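Local coordinates for protein KP700603 (Klebsiella pneumoniae 700603, PDB 5KVK) that is of unknown function but belongs to the CinA (competence-damaged protein) superfamily and forms an assembly of two chains, at residues A[94-97]-A[98-101]. Sequence-based numbering, arbitrary orientation. Where two conformers were deposited one is given.
Sequences TGIL and TLAG
Thr98 reaches back one turn to Thr94 with both its backbone and its side chain. Thr98 N gives a hydrogen bond of 3.0 Å to Thr94 O. In the conformer described, one of two, the hydroxyl Thr98 OG1 also donates to Thr94 O at 2.9 Å. There the two donors come from opposite faces of the carbonyl plane, and one oxygen is gripped twice. The torsion of Thr98 allows this: with chi1 at -56° the hydroxyl is swung to the N side of CB, opposite the carbonyl carbon, and points to the preceding turn. This is the usual way for a helical threonine to bond to the preceding turn. In the same conformer the two threonine side chains run side by side, and Thr94 CG2 passes 4.2 Å from Thr98 OG1.

The backbone continues in the regular i to i+4 pattern. Leu99 N bonds to Gly95 O at 3.0 Å, and Ala100 N to Ile96 O at 2.9 Å. Gly101 then leaves the helix with a positive phi of 59°, and its N makes a weak 3.5 Å bond to Thr98 O.

The apolar contact is small. The end methyl Ile96 CD1 meets Leu99 CD2 at 4.0 Å, the two side chains being set at a slant to each other. Ile96 CG1 stands anti to the backbone N, and the bend at chi2 (58°) then brings CD1 round to Leu99.

These residues form the last turns of helix 86-100, just before strand 104-110. Ile96 is buried against the sheet, on strands 30-34, 55-61 and 104-110. Ala100 touches the first two of these strands, while Leu97 packs on Ala105 and Asn131. On the subunit interface, Leu99 O accepts a hydrogen bond from Asn69 ND2 of the second subunit.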
loop_
_atom_site.group_PDB
_atom_site.type_symbol
_atom_site.label_atom_id
_atom_site.label_comp_id
_atom_site.label_asym_id
_atom_site.label_seq_id
_atom_site.Cartn_x
_atom_site.Cartn_y
_atom_site.Cartn_z
ATOM N N THR A 94 8.676 8.594 -10.953
ATOM C CA THR A 94 8.119 8.804 -12.296
ATOM C C THR A 94 7.118 7.692 -12.614
ATOM O O THR A 94 6.086 7.924 -13.261
ATOM C CB THR A 94 9.249 8.792 -13.304
ATOM O OG1 THR A 94 10.147 9.873 -13.033
ATOM C CG2 THR A 94 8.712 8.911 -14.745
ATOM N N GLY A 95 7.450 6.448 -12.244
ATOM C CA GLY A 95 6.567 5.352 -12.600
ATOM C C GLY A 95 5.199 5.494 -11.954
ATOM O O GLY A 95 4.175 5.277 -12.611
ATOM N N ILE A 96 5.168 5.897 -10.686
ATOM C CA ILE A 96 3.854 5.959 -10.034
ATOM C C ILE A 96 3.129 7.261 -10.417
ATOM O O ILE A 96 1.899 7.268 -10.564
ATOM C CB ILE A 96 3.965 5.795 -8.502
ATOM C CG1 ILE A 96 2.565 5.629 -7.817
ATOM C CG2 ILE A 96 4.757 6.933 -7.884
ATOM C CD1 ILE A 96 1.765 4.409 -8.367
ATOM N N LEU A 97 3.858 8.346 -10.631
ATOM C CA LEU A 97 3.226 9.576 -11.114
ATOM C C LEU A 97 2.479 9.306 -12.417
ATOM O O LEU A 97 1.332 9.758 -12.637
ATOM C CB LEU A 97 4.312 10.661 -11.312
ATOM C CG LEU A 97 3.781 12.032 -11.726
ATOM C CD1 LEU A 97 3.085 12.652 -10.527
ATOM C CD2 LEU A 97 4.864 12.976 -12.268
ATOM N N THR A 98 3.115 8.567 -13.313
ATOM C CA THR A 98 2.509 8.319 -14.622
ATOM C C THR A 98 1.370 7.308 -14.527
ATOM O O THR A 98 0.307 7.494 -15.155
ATOM C CB THR A 98 3.558 7.809 -15.612
ATOM O OG1 THR A 98 4.655 8.734 -15.690
ATOM C CG2 THR A 98 2.919 7.610 -17.017
ATOM N N LEU A 99 1.574 6.232 -13.753
ATOM C CA LEU A 99 0.525 5.219 -13.604
ATOM C C LEU A 99 -0.739 5.831 -13.015
ATOM O O LEU A 99 -1.843 5.611 -13.528
ATOM C CB LEU A 99 1.028 4.094 -12.723
ATOM C CG LEU A 99 -0.015 3.091 -12.274
ATOM C CD1 LEU A 99 -0.672 2.476 -13.481
ATOM C CD2 LEU A 99 0.762 2.064 -11.402
ATOM N N ALA A 100 -0.583 6.650 -11.964
ATOM C CA ALA A 100 -1.718 7.161 -11.188
ATOM C C ALA A 100 -2.337 8.409 -11.805
ATOM O O ALA A 100 -3.435 8.809 -11.408
ATOM C CB ALA A 100 -1.238 7.470 -9.746
ATOM N N GLY A 101 -1.681 9.032 -12.777
ATOM C CA GLY A 101 -2.190 10.285 -13.300
ATOM C C GLY A 101 -2.322 11.389 -12.258
ATOM O O GLY A 101 -3.245 12.232 -12.336
#